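PDB 2RFQ: 3-HSA hydroxylase, oxygenase from Rhodococcus sp., which catalyses the FMNH2- and O2-dependent ortho-hydroxylation of the phenolic secosteroid 3-HSA to the catechol 3,4-DHSA during cholesterol breakdown. Local coordinates for residues A[67-72]-A[238-243]; A[155-160]-A[167-172]; A[183-188]-A[358-363]; A[283-288]-A[337-342]. One frame throughout, in Å; residues are numbered along the deposited sequence.

In the fold
The four contacts run through an acyl-CoA dehydrogenase-like chain, an N-terminal helical region, a central sheet and a C-terminal helical bundle. Interaction 1, near the chain's centre, ties the first helical region to the bundle; interaction 2 lies in the sheet, its centre about 27 Å from that of interaction 1. Interactions 3 and 4, centres about 18 Å apart, touch through H363 and D338, whose NE2 and OD1 are 2.7 Å apart, and through W359 against F341. Residues assigned by similarity to FMN binding lie nearby: W84 is about 4 Å from L187, side chain to side chain, and Y120 about 7 Å from T240. L340 is about 7 Å from a bound 3-pyridinium-1-ylpropane-1-sulfonate.

Interaction 1 (A[67-72]-A[238-243]); sequences LFYSAV and PTTISA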
loop_
_atom_site.group_PDB
_atom_site.type_symbol
_atom_site.label_atom_id
_atom_site.label_comp_id
_atom_site.label_asym_id
_atom_site.label_seq_id
_atom_site.Cartn_x
_atom_site.Cartn_y
_atom_site.Cartn_z
ATOM N N LEU A 67 -17.048 -13.060 -24.442
ATOM C CA LEU A 67 -17.538 -12.054 -25.393
ATOM C C LEU A 67 -18.482 -11.076 -24.682
ATOM O O LEU A 67 -18.365 -9.862 -24.860
ATOM C CB LEU A 67 -18.247 -12.738 -26.572
ATOM C CG LEU A 67 -18.989 -11.779 -27.519
ATOM C CD1 LEU A 67 -18.113 -10.741 -28.178
ATOM C CD2 LEU A 67 -19.717 -12.569 -28.601
ATOM N N PHE A 68 -19.383 -11.606 -23.857
ATOM C CA PHE A 68 -20.330 -10.764 -23.129
ATOM C C PHE A 68 -19.579 -9.784 -22.215
ATOM O O PHE A 68 -19.854 -8.564 -22.243
ATOM C CB PHE A 68 -21.309 -11.604 -22.299
ATOM C CG PHE A 68 -22.225 -10.767 -21.453
ATOM C CD1 PHE A 68 -23.312 -10.111 -22.027
ATOM C CD2 PHE A 68 -21.990 -10.624 -20.077
ATOM C CE1 PHE A 68 -24.168 -9.316 -21.250
ATOM C CE2 PHE A 68 -22.826 -9.801 -19.297
ATOM C CZ PHE A 68 -23.911 -9.160 -19.883
ATOM N N TYR A 69 -18.619 -10.288 -21.421
ATOM C CA TYR A 69 -17.920 -9.385 -20.496
ATOM C C TYR A 69 -17.018 -8.387 -21.227
ATOM O O TYR A 69 -16.820 -7.265 -20.749
ATOM C CB TYR A 69 -17.160 -10.144 -19.405
ATOM C CG TYR A 69 -18.065 -10.957 -18.521
ATOM C CD1 TYR A 69 -19.087 -10.357 -17.781
ATOM C CD2 TYR A 69 -17.912 -12.341 -18.447
ATOM C CE1 TYR A 69 -19.942 -11.120 -16.973
ATOM C CE2 TYR A 69 -18.748 -13.121 -17.634
ATOM C CZ TYR A 69 -19.744 -12.505 -16.896
ATOM O OH TYR A 69 -20.561 -13.299 -16.101
ATOM N N SER A 70 -16.511 -8.787 -22.395
ATOM C CA SER A 70 -15.704 -7.898 -23.251
ATOM C C SER A 70 -16.572 -6.747 -23.753
ATOM O O SER A 70 -16.119 -5.596 -23.798
ATOM C CB SER A 70 -15.121 -8.695 -24.419
ATOM O OG SER A 70 -14.190 -9.638 -23.899
ATOM N N ALA A 71 -17.823 -7.056 -24.091
ATOM C CA ALA A 71 -18.785 -6.027 -24.547
ATOM C C ALA A 71 -19.097 -5.055 -23.414
ATOM O O ALA A 71 -19.110 -3.828 -23.598
ATOM C CB ALA A 71 -20.051 -6.684 -25.071
ATOM N N VAL A 72 -19.308 -5.618 -22.223
ATOM C CA VAL A 72 -19.524 -4.813 -21.020
ATOM C C VAL A 72 -18.361 -3.868 -20.747
ATOM O O VAL A 72 -18.568 -2.663 -20.515
ATOM C CB VAL A 72 -19.777 -5.711 -19.807
ATOM C CG1 VAL A 72 -19.748 -4.886 -18.498
ATOM C CG2 VAL A 72 -21.171 -6.324 -19.965
ATOM N N PRO A 238 -21.188 -12.138 -9.932
ATOM C CA PRO A 238 -20.133 -11.208 -9.490
ATOM C C PRO A 238 -19.233 -10.656 -10.621
ATOM O O PRO A 238 -18.815 -9.492 -10.570
ATOM C CB PRO A 238 -19.331 -12.038 -8.475
ATOM C CG PRO A 238 -20.374 -12.988 -7.913
ATOM C CD PRO A 238 -21.137 -13.403 -9.177
ATOM N N THR A 239 -18.945 -11.460 -11.640
ATOM C CA THR A 239 -18.145 -10.942 -12.775
ATOM C C THR A 239 -18.930 -9.832 -13.521
ATOM O O THR A 239 -18.337 -8.851 -13.992
ATOM C CB THR A 239 -17.722 -12.080 -13.720
ATOM O OG1 THR A 239 -16.910 -13.005 -12.979
ATOM C CG2 THR A 239 -16.894 -11.544 -14.928
ATOM N N THR A 240 -20.260 -9.971 -13.575
ATOM C CA THR A 240 -21.114 -8.904 -14.162
ATOM C C THR A 240 -21.024 -7.568 -13.398
ATOM O O THR A 240 -21.233 -6.496 -13.964
ATOM C CB THR A 240 -22.560 -9.374 -14.422
ATOM O OG1 THR A 240 -22.815 -9.313 -15.847
ATOM C CG2 THR A 240 -23.578 -8.484 -13.745
ATOM N N ILE A 241 -20.657 -7.653 -12.119
ATOM C CA ILE A 241 -20.448 -6.506 -11.264
ATOM C C ILE A 241 -19.024 -5.951 -11.381
ATOM O O ILE A 241 -18.827 -4.729 -11.341
ATOM C CB ILE A 241 -20.795 -6.906 -9.781
ATOM C CG1 ILE A 241 -22.262 -7.328 -9.686
ATOM C CG2 ILE A 241 -20.324 -5.833 -8.764
ATOM C CD1 ILE A 241 -23.269 -6.289 -10.272
ATOM N N SER A 242 -18.034 -6.818 -11.521
ATOM C CA SER A 242 -16.654 -6.325 -11.646
ATOM C C SER A 242 -16.332 -5.829 -13.058
ATOM O O SER A 242 -15.596 -4.854 -13.218
ATOM C CB SER A 242 -15.622 -7.404 -11.241
ATOM O OG SER A 242 -15.772 -7.728 -9.866
ATOM N N ALA A 243 -16.844 -6.521 -14.079
ATOM C CA ALA A 243 -16.485 -6.162 -15.474
ATOM C C ALA A 243 -16.718 -4.681 -15.815
ATOM O O ALA A 243 -15.836 -4.050 -16.413
ATOM C CB ALA A 243 -17.192 -7.093 -16.477
#
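Helices 67-72 and 238-243 run in roughly the same direction, their axes 9.7 Å apart at an angle of 30°, with Y69 and A243 facing each other at a CA-CA distance of 6.1 Å. The Y69 ring carries the contact. CG2 of T239 sits over the middle of one ring face, 3.4 Å from the centroid and almost on the ring normal, a CH-pi contact; that methyl is anti to its backbone N, with OG1 (chi1 -61°) beside that N, where it bonds to O of T235. The other ring face is backed by CD2 of F68, near the rim. T240 works at edges instead: its OG1 lies in the plane of the F68 ring, 3.5 Å from CE2, and also borders CE1 of Y69 at 3.6 Å. Alanine suits position 243 because its small CB touches both CG1 of V72, 3.9 Å away, and CD1 of Y69. OH of Y69 bonds to O of I236, one turn earlier in the helix than T240. The two segments thus adhere chiefly by methyl and ring contacts, with a threonine oxygen at the ring edges, and their buried hydroxyls bond to neighbouring residues, probably lowering the cost of burying the tyrosine.

Interaction 2 (A[155-160]-A[167-172]); sequences GPVIKD and VSFLIP
G155 and V167 form an antiparallel hydrogen-bonded pair, each backbone giving and receiving one bond. N of V167 reaches O of G155 at 2.9 Å, nearly straight at 172°, with the donor tilted from the carbonyl plane; N of G155 meets O of V167 at 3.0 Å. Beyond this pair the two segments diverge, their short axes at 90°, while V157 continues the hairpin with V164 and D165. Apolar contact is made by V157, whose CG2 lies 3.8 Å from CG2 of V167, the two branched side chains crossing at about a right angle. V167 CG2 also rests over the F169 ring, displaced toward the rim, so this beta-branched residue serves both neighbours. That methyl occupies the position between its backbone N and carbonyl carbon. Aromatic-polar contact comes from the F169 ring, whose outer end reaches the backbone of 155-156: O of P156 is in the ring plane at its edge, 3.8 Å from CZ, where the CH rim is electropositive. Glycine suits 155, where a CB would be crowded by CD of P156. This is a strongly twisted beta hairpin of strands 150-159 and 162-172, within the central beta domain of the acyl-CoA dehydrogenase fold.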
loop_
_atom_site.group_PDB
_atom_site.type_symbol
_atom_site.label_atom_id
_atom_site.label_comp_id
_atom_site.label_asym_id
_atom_site.label_seq_id
_atom_site.Cartn_x
_atom_site.Cartn_y
_atom_site.Cartn_z
ATOM N N GLY A 155 -35.331 -13.451 -2.861
ATOM C CA GLY A 155 -35.836 -13.480 -1.502
ATOM C C GLY A 155 -36.126 -14.883 -1.036
ATOM O O GLY A 155 -36.085 -15.826 -1.841
ATOM N N PRO A 156 -36.414 -15.023 0.264
ATOM C CA PRO A 156 -36.790 -16.330 0.771
ATOM C C PRO A 156 -38.232 -16.688 0.435
ATOM O O PRO A 156 -39.099 -15.810 0.265
ATOM C CB PRO A 156 -36.634 -16.169 2.287
ATOM C CG PRO A 156 -37.024 -14.740 2.527
ATOM C CD PRO A 156 -36.444 -13.993 1.320
ATOM N N VAL A 157 -38.471 -17.995 0.334
ATOM C CA VAL A 157 -39.813 -18.569 0.341
ATOM C C VAL A 157 -40.196 -18.842 1.789
ATOM O O VAL A 157 -39.403 -19.413 2.545
ATOM C CB VAL A 157 -39.857 -19.896 -0.467
ATOM C CG1 VAL A 157 -41.134 -20.724 -0.144
ATOM C CG2 VAL A 157 -39.751 -19.618 -1.942
ATOM N N ILE A 158 -41.406 -18.417 2.162
ATOM C CA ILE A 158 -41.921 -18.602 3.512
ATOM C C ILE A 158 -42.977 -19.711 3.531
ATOM O O ILE A 158 -43.966 -19.674 2.797
ATOM C CB ILE A 158 -42.475 -17.269 4.084
ATOM C CG1 ILE A 158 -41.426 -16.131 3.971
ATOM C CG2 ILE A 158 -42.978 -17.459 5.520
ATOM C CD1 ILE A 158 -40.143 -16.330 4.815
ATOM N N LYS A 159 -42.742 -20.712 4.370
ATOM C CA LYS A 159 -43.617 -21.863 4.461
ATOM C C LYS A 159 -43.659 -22.242 5.936
ATOM O O LYS A 159 -42.608 -22.370 6.562
ATOM C CB LYS A 159 -43.040 -22.980 3.604
ATOM C CG LYS A 159 -43.909 -24.200 3.505
ATOM C CD LYS A 159 -43.291 -25.179 2.536
ATOM C CE LYS A 159 -43.812 -26.569 2.777
ATOM N NZ LYS A 159 -43.217 -27.477 1.768
ATOM N N ASP A 160 -44.861 -22.376 6.496
ATOM C CA ASP A 160 -45.048 -22.527 7.957
ATOM C C ASP A 160 -44.328 -21.408 8.718
ATOM O O ASP A 160 -43.748 -21.632 9.794
ATOM C CB ASP A 160 -44.588 -23.925 8.453
ATOM N N VAL A 167 -34.824 -17.846 -3.571
ATOM C CA VAL A 167 -35.254 -17.941 -4.965
ATOM C C VAL A 167 -35.250 -16.562 -5.621
ATOM O O VAL A 167 -35.058 -15.545 -4.944
ATOM C CB VAL A 167 -36.700 -18.501 -5.032
ATOM C CG1 VAL A 167 -36.797 -19.866 -4.355
ATOM C CG2 VAL A 167 -37.671 -17.523 -4.368
ATOM N N SER A 168 -35.473 -16.542 -6.931
ATOM C CA SER A 168 -35.842 -15.312 -7.623
ATOM C C SER A 168 -37.289 -15.400 -8.074
ATOM O O SER A 168 -37.694 -16.386 -8.697
ATOM C CB SER A 168 -34.952 -15.071 -8.851
ATOM O OG SER A 168 -33.604 -14.857 -8.456
ATOM N N PHE A 169 -38.054 -14.359 -7.758
ATOM C CA PHE A 169 -39.429 -14.237 -8.232
ATOM C C PHE A 169 -39.437 -13.391 -9.491
ATOM O O PHE A 169 -38.972 -12.239 -9.480
ATOM C CB PHE A 169 -40.289 -13.557 -7.163
ATOM C CG PHE A 169 -40.262 -14.252 -5.825
ATOM C CD1 PHE A 169 -41.058 -15.380 -5.588
ATOM C CD2 PHE A 169 -39.441 -13.781 -4.805
ATOM C CE1 PHE A 169 -41.007 -16.013 -4.351
ATOM C CE2 PHE A 169 -39.404 -14.415 -3.547
ATOM C CZ PHE A 169 -40.186 -15.519 -3.325
ATOM N N LEU A 170 -39.982 -13.943 -10.576
ATOM C CA LEU A 170 -40.102 -13.203 -11.838
ATOM C C LEU A 170 -41.487 -12.542 -11.869
ATOM O O LEU A 170 -42.511 -13.238 -11.826
ATOM C CB LEU A 170 -39.953 -14.158 -13.045
ATOM C CG LEU A 170 -40.265 -13.610 -14.453
ATOM C CD1 LEU A 170 -39.273 -12.532 -14.910
ATOM C CD2 LEU A 170 -40.311 -14.798 -15.472
ATOM N N ILE A 171 -41.507 -11.211 -11.912
ATOM C CA ILE A 171 -42.746 -10.445 -11.773
ATOM C C ILE A 171 -42.859 -9.413 -12.902
ATOM O O ILE A 171 -41.868 -8.718 -13.192
ATOM C CB ILE A 171 -42.792 -9.726 -10.395
ATOM C CG1 ILE A 171 -42.566 -10.750 -9.270
ATOM C CG2 ILE A 171 -44.126 -8.971 -10.227
ATOM C CD1 ILE A 171 -42.831 -10.246 -7.814
ATOM N N PRO A 172 -44.037 -9.335 -13.562
ATOM C CA PRO A 172 -44.132 -8.347 -14.625
ATOM C C PRO A 172 -44.376 -6.950 -14.082
ATOM O O PRO A 172 -44.913 -6.790 -12.988
ATOM C CB PRO A 172 -45.350 -8.827 -15.425
ATOM C CG PRO A 172 -46.264 -9.416 -14.344
ATOM C CD PRO A 172 -45.290 -10.124 -13.418
#

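Interaction 3 (A[183-188]-A[358-363]); sequences NVVGLR and FWRDAH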
loop_
_atom_site.group_PDB
_atom_site.type_symbol
_atom_site.label_atom_id
_atom_site.label_comp_id
_atom_site.label_asym_id
_atom_site.label_seq_id
_atom_site.Cartn_x
_atom_site.Cartn_y
_atom_site.Cartn_z
ATOM N N ASN A 183 -30.364 8.720 -5.236
ATOM C CA ASN A 183 -29.790 10.003 -4.861
ATOM C C ASN A 183 -28.405 9.794 -4.241
ATOM O O ASN A 183 -28.225 9.872 -3.012
ATOM C CB ASN A 183 -30.738 10.670 -3.855
ATOM C CG ASN A 183 -30.349 12.080 -3.546
ATOM O OD1 ASN A 183 -29.651 12.727 -4.317
ATOM N ND2 ASN A 183 -30.795 12.573 -2.387
ATOM N N VAL A 184 -27.438 9.514 -5.119
ATOM C CA VAL A 184 -26.128 9.000 -4.682
ATOM C C VAL A 184 -24.945 9.738 -5.306
ATOM O O VAL A 184 -25.096 10.487 -6.280
ATOM C CB VAL A 184 -26.005 7.498 -5.000
ATOM C CG1 VAL A 184 -26.973 6.696 -4.124
ATOM C CG2 VAL A 184 -26.298 7.266 -6.458
ATOM N N VAL A 185 -23.755 9.499 -4.756
ATOM C CA VAL A 185 -22.559 10.265 -5.158
ATOM C C VAL A 185 -21.928 9.775 -6.487
ATOM O O VAL A 185 -21.182 10.494 -7.151
ATOM C CB VAL A 185 -21.498 10.229 -4.019
ATOM C CG1 VAL A 185 -20.940 8.796 -3.853
ATOM C CG2 VAL A 185 -20.349 11.265 -4.234
ATOM N N GLY A 186 -22.231 8.543 -6.856
ATOM C CA GLY A 186 -21.748 7.979 -8.141
ATOM C C GLY A 186 -22.731 6.982 -8.718
ATOM O O GLY A 186 -23.685 6.553 -8.048
ATOM N N LEU A 187 -22.474 6.574 -9.964
ATOM C CA LEU A 187 -23.437 5.753 -10.731
ATOM C C LEU A 187 -24.825 6.412 -10.724
ATOM O O LEU A 187 -25.861 5.740 -10.767
ATOM C CB LEU A 187 -23.511 4.295 -10.208
ATOM C CG LEU A 187 -22.273 3.442 -10.548
ATOM C CD1 LEU A 187 -22.449 2.041 -9.875
ATOM C CD2 LEU A 187 -22.095 3.334 -12.086
ATOM N N ARG A 188 -24.834 7.741 -10.719
ATOM C CA ARG A 188 -26.096 8.505 -10.701
ATOM C C ARG A 188 -26.980 8.141 -11.903
ATOM O O ARG A 188 -28.207 7.994 -11.780
ATOM C CB ARG A 188 -25.801 10.003 -10.703
ATOM C CG ARG A 188 -25.190 10.429 -9.402
ATOM C CD ARG A 188 -24.740 11.897 -9.440
ATOM N NE ARG A 188 -24.406 12.353 -8.101
ATOM C CZ ARG A 188 -23.691 13.443 -7.829
ATOM N NH1 ARG A 188 -23.172 14.187 -8.818
ATOM N NH2 ARG A 188 -23.492 13.786 -6.556
ATOM N N PHE A 358 -15.640 8.830 -13.646
ATOM C CA PHE A 358 -15.239 7.428 -13.521
ATOM C C PHE A 358 -14.842 7.120 -12.089
ATOM O O PHE A 358 -15.114 6.031 -11.582
ATOM C CB PHE A 358 -14.063 7.148 -14.441
ATOM C CG PHE A 358 -14.438 7.037 -15.915
ATOM C CD1 PHE A 358 -15.383 6.088 -16.357
ATOM C CD2 PHE A 358 -13.793 7.841 -16.861
ATOM C CE1 PHE A 358 -15.684 5.963 -17.727
ATOM C CE2 PHE A 358 -14.103 7.747 -18.230
ATOM C CZ PHE A 358 -15.040 6.787 -18.664
ATOM N N TRP A 359 -14.199 8.096 -11.440
ATOM C CA TRP A 359 -13.756 7.948 -10.039
ATOM C C TRP A 359 -14.958 7.739 -9.122
ATOM O O TRP A 359 -15.018 6.749 -8.397
ATOM C CB TRP A 359 -12.911 9.191 -9.652
ATOM C CG TRP A 359 -12.408 9.234 -8.244
ATOM C CD1 TRP A 359 -11.499 8.388 -7.641
ATOM C CD2 TRP A 359 -12.799 10.180 -7.254
ATOM N NE1 TRP A 359 -11.300 8.768 -6.320
ATOM C CE2 TRP A 359 -12.085 9.863 -6.060
ATOM C CE3 TRP A 359 -13.682 11.269 -7.256
ATOM C CZ2 TRP A 359 -12.215 10.630 -4.882
ATOM C CZ3 TRP A 359 -13.819 12.027 -6.074
ATOM C CH2 TRP A 359 -13.110 11.689 -4.915
ATOM N N ARG A 360 -15.939 8.644 -9.181
ATOM C CA ARG A 360 -17.132 8.487 -8.336
ATOM C C ARG A 360 -17.909 7.239 -8.683
ATOM O O ARG A 360 -18.392 6.509 -7.794
ATOM C CB ARG A 360 -18.028 9.708 -8.469
ATOM C CG ARG A 360 -17.408 10.939 -7.767
ATOM C CD ARG A 360 -18.329 12.161 -7.889
ATOM N NE ARG A 360 -18.425 12.656 -9.268
ATOM C CZ ARG A 360 -19.448 12.445 -10.097
ATOM N NH1 ARG A 360 -20.507 11.720 -9.724
ATOM N NH2 ARG A 360 -19.412 12.948 -11.322
ATOM N N ASP A 361 -18.017 6.980 -9.986
ATOM C CA ASP A 361 -18.758 5.800 -10.465
ATOM C C ASP A 361 -18.169 4.470 -9.955
ATOM O O ASP A 361 -18.918 3.572 -9.533
ATOM C CB ASP A 361 -18.805 5.807 -11.991
ATOM C CG ASP A 361 -19.797 6.825 -12.557
ATOM O OD1 ASP A 361 -20.553 7.476 -11.803
ATOM O OD2 ASP A 361 -19.798 7.013 -13.802
ATOM N N ALA A 362 -16.840 4.347 -10.028
ATOM C CA ALA A 362 -16.156 3.107 -9.582
ATOM C C ALA A 362 -16.329 2.939 -8.085
ATOM O O ALA A 362 -16.603 1.836 -7.599
ATOM C CB ALA A 362 -14.667 3.128 -9.978
ATOM N N HIS A 363 -16.218 4.043 -7.338
ATOM C CA HIS A 363 -16.380 3.937 -5.889
ATOM C C HIS A 363 -17.810 3.594 -5.496
ATOM O O HIS A 363 -18.059 2.930 -4.472
ATOM C CB HIS A 363 -15.873 5.204 -5.201
ATOM C CG HIS A 363 -14.392 5.243 -5.085
ATOM N ND1 HIS A 363 -13.711 4.633 -4.047
ATOM C CD2 HIS A 363 -13.450 5.755 -5.913
ATOM C CE1 HIS A 363 -12.409 4.799 -4.226
ATOM N NE2 HIS A 363 -12.224 5.467 -5.354
HETATM O O HOH W 1 -22.491 9.342 -11.344
#
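V185 and R360, with L187 and D361, form two polar clamps that hold the loop 183-188 against helix 358-363. The tight part centres on G186, whose CA is 3.7 Å from O of R360 and 4.4 Å from CA of D361; a side chain at this position would run into that carbonyl, so glycine alone lets the backbones approach. On one side of it, NH1 of R360 donates to O of V185 at 2.9 Å (163°). The bend at chi3 (-68°) turns NE out of the extended line; the guanidinium meets O of V185 edge-on, with the acceptor in its plane. On the other side, N of L187 meets OD1 of D361 at 2.8 Å, coming from above the carboxylate plane. L187 then lays CG against O of D361, 3.5 Å away, and touches W84 and M248.

The looser side is water-bridged and partly exposed. A water bridges N of R188, from which it accepts at 2.9 Å, and OD1 of D361, to which it donates, so that oxygen is gripped twice. NE of R188 is held by O of V184, while its NH1 stands 3.7 Å from NH1 of R360. This like-charge approach is probably eased by E31, which makes a salt bridge to R360. The second subunit also reaches the contact, with W359 stacked on W359 of that subunit. The arrangement is a loop of the beta domain docked on a C-terminal-domain helix, beside W84 and S143, which are assigned by similarity to FMN binding, and at the interface with the second subunit.

Interaction 4 (A[283-288]-A[337-342]); sequences IAEASS and IDKLFE
K339 lays the aliphatic part of its chain across E285, the two side chains crossing at about a right angle. CD and CE of the lysine each lie 3.9 Å from CB of E285, and CE is 3.5 Å from OE1. The chain is extended from CG to CE; chi4, 56°, then turns NZ off that line, and NZ stays 5.0 Å from OE1, beyond a salt bridge. OE1 is paired instead with R282, one turn back on its own helix. Alongside, the apolar part is made by A286, L340 and I283. CB of A286 meets CD2 of L340 at 3.8 Å, and both branches of the leucine gather around that one methyl, while CG1 of I283 reaches CD2 at 4.2 Å. Alanine, with its short side chain, lets the antiparallel helices approach to 9.0 Å between axes at 153°; A286 and K339 are the nearest backbone pair. L340 and I283 both continue inward onto H256 of helix 233-266, a residue of the sulfonate ligand's pocket. The contact therefore joins a buried apolar seam to a partly exposed charged pair, where attraction between E285 and K339 would act only at long range and the lysine contributes mainly methylene packing.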
loop_
_atom_site.group_PDB
_atom_site.type_symbol
_atom_site.label_atom_id
_atom_site.label_comp_id
_atom_site.label_asym_id
_atom_site.label_seq_id
_atom_site.Cartn_x
_atom_site.Cartn_y
_atom_site.Cartn_z
ATOM N N ILE A 283 1.006 6.226 -14.359
ATOM C CA ILE A 283 0.439 5.659 -15.597
ATOM C C ILE A 283 0.855 4.194 -15.807
ATOM O O ILE A 283 0.021 3.359 -16.210
ATOM C CB ILE A 283 0.781 6.572 -16.808
ATOM C CG1 ILE A 283 -0.273 7.688 -16.880
ATOM C CG2 ILE A 283 0.846 5.806 -18.139
ATOM C CD1 ILE A 283 0.256 8.947 -17.617
ATOM N N ALA A 284 2.120 3.873 -15.530
ATOM C CA ALA A 284 2.601 2.501 -15.665
ATOM C C ALA A 284 1.905 1.592 -14.659
ATOM O O ALA A 284 1.451 0.498 -15.006
ATOM C CB ALA A 284 4.117 2.437 -15.490
ATOM N N GLU A 285 1.838 2.033 -13.404
ATOM C CA GLU A 285 1.179 1.228 -12.364
ATOM C C GLU A 285 -0.287 0.962 -12.703
ATOM O O GLU A 285 -0.751 -0.189 -12.654
ATOM C CB GLU A 285 1.255 1.932 -11.010
ATOM C CG GLU A 285 2.684 2.059 -10.480
ATOM C CD GLU A 285 2.726 2.953 -9.254
ATOM O OE1 GLU A 285 1.866 3.863 -9.150
ATOM O OE2 GLU A 285 3.600 2.726 -8.399
ATOM N N ALA A 286 -1.001 2.026 -13.067
ATOM C CA ALA A 286 -2.428 1.923 -13.349
ATOM C C ALA A 286 -2.704 1.026 -14.539
ATOM O O ALA A 286 -3.540 0.113 -14.448
ATOM C CB ALA A 286 -3.019 3.307 -13.580
ATOM N N SER A 287 -1.988 1.251 -15.641
ATOM C CA SER A 287 -2.228 0.427 -16.835
ATOM C C SER A 287 -1.931 -1.047 -16.524
ATOM O O SER A 287 -2.665 -1.960 -16.950
ATOM C CB SER A 287 -1.417 0.925 -18.040
ATOM O OG SER A 287 -0.037 0.914 -17.751
ATOM N N SER A 288 -0.852 -1.298 -15.774
ATOM C CA SER A 288 -0.498 -2.701 -15.521
ATOM C C SER A 288 -1.533 -3.374 -14.647
ATOM O O SER A 288 -1.910 -4.520 -14.880
ATOM C CB SER A 288 0.886 -2.802 -14.886
ATOM O OG SER A 288 1.210 -4.167 -14.616
ATOM N N ILE A 337 -7.779 3.815 -10.852
ATOM C CA ILE A 337 -8.497 5.082 -11.121
ATOM C C ILE A 337 -8.050 6.120 -10.077
ATOM O O ILE A 337 -7.791 7.301 -10.401
ATOM C CB ILE A 337 -10.031 4.897 -11.066
ATOM C CG1 ILE A 337 -10.461 4.012 -12.239
ATOM C CG2 ILE A 337 -10.736 6.273 -11.159
ATOM C CD1 ILE A 337 -11.837 3.460 -12.078
ATOM N N ASP A 338 -7.948 5.682 -8.823
ATOM C CA ASP A 338 -7.509 6.582 -7.753
ATOM C C ASP A 338 -6.141 7.197 -8.070
ATOM O O ASP A 338 -5.954 8.429 -7.904
ATOM C CB ASP A 338 -7.469 5.851 -6.408
ATOM C CG ASP A 338 -8.860 5.625 -5.831
ATOM O OD1 ASP A 338 -9.845 6.075 -6.450
ATOM O OD2 ASP A 338 -8.977 4.997 -4.762
ATOM N N LYS A 339 -5.202 6.361 -8.536
ATOM C CA LYS A 339 -3.866 6.828 -8.877
ATOM C C LYS A 339 -3.958 7.894 -9.959
ATOM O O LYS A 339 -3.280 8.926 -9.874
ATOM C CB LYS A 339 -2.966 5.682 -9.378
ATOM C CG LYS A 339 -2.550 4.675 -8.339
ATOM C CD LYS A 339 -1.635 3.610 -8.994
ATOM C CE LYS A 339 -1.138 2.575 -7.984
ATOM N NZ LYS A 339 -2.256 1.876 -7.227
ATOM N N LEU A 340 -4.790 7.643 -10.975
ATOM C CA LEU A 340 -4.873 8.561 -12.127
ATOM C C LEU A 340 -5.526 9.881 -11.712
ATOM O O LEU A 340 -5.046 10.978 -12.080
ATOM C CB LEU A 340 -5.642 7.940 -13.297
ATOM C CG LEU A 340 -5.015 6.643 -13.817
ATOM C CD1 LEU A 340 -5.942 5.925 -14.810
ATOM C CD2 LEU A 340 -3.689 6.953 -14.463
ATOM N N PHE A 341 -6.610 9.780 -10.947
ATOM C CA PHE A 341 -7.340 10.972 -10.515
ATOM C C PHE A 341 -6.418 11.835 -9.643
ATOM O O PHE A 341 -6.333 13.064 -9.817
ATOM C CB PHE A 341 -8.607 10.520 -9.765
ATOM C CG PHE A 341 -9.409 11.640 -9.164
ATOM C CD1 PHE A 341 -9.951 12.634 -9.955
ATOM C CD2 PHE A 341 -9.614 11.692 -7.784
ATOM C CE1 PHE A 341 -10.715 13.677 -9.381
ATOM C CE2 PHE A 341 -10.377 12.731 -7.204
ATOM C CZ PHE A 341 -10.914 13.728 -8.014
ATOM N N GLU A 342 -5.705 11.193 -8.720
ATOM C CA GLU A 342 -4.748 11.902 -7.851
ATOM C C GLU A 342 -3.650 12.580 -8.694
ATOM O O GLU A 342 -3.306 13.731 -8.476
ATOM C CB GLU A 342 -4.106 10.974 -6.828
ATOM C CG GLU A 342 -3.154 11.723 -5.849
ATOM C CD GLU A 342 -2.395 10.791 -4.882
ATOM O OE1 GLU A 342 -2.325 9.568 -5.123
ATOM O OE2 GLU A 342 -1.830 11.289 -3.895
#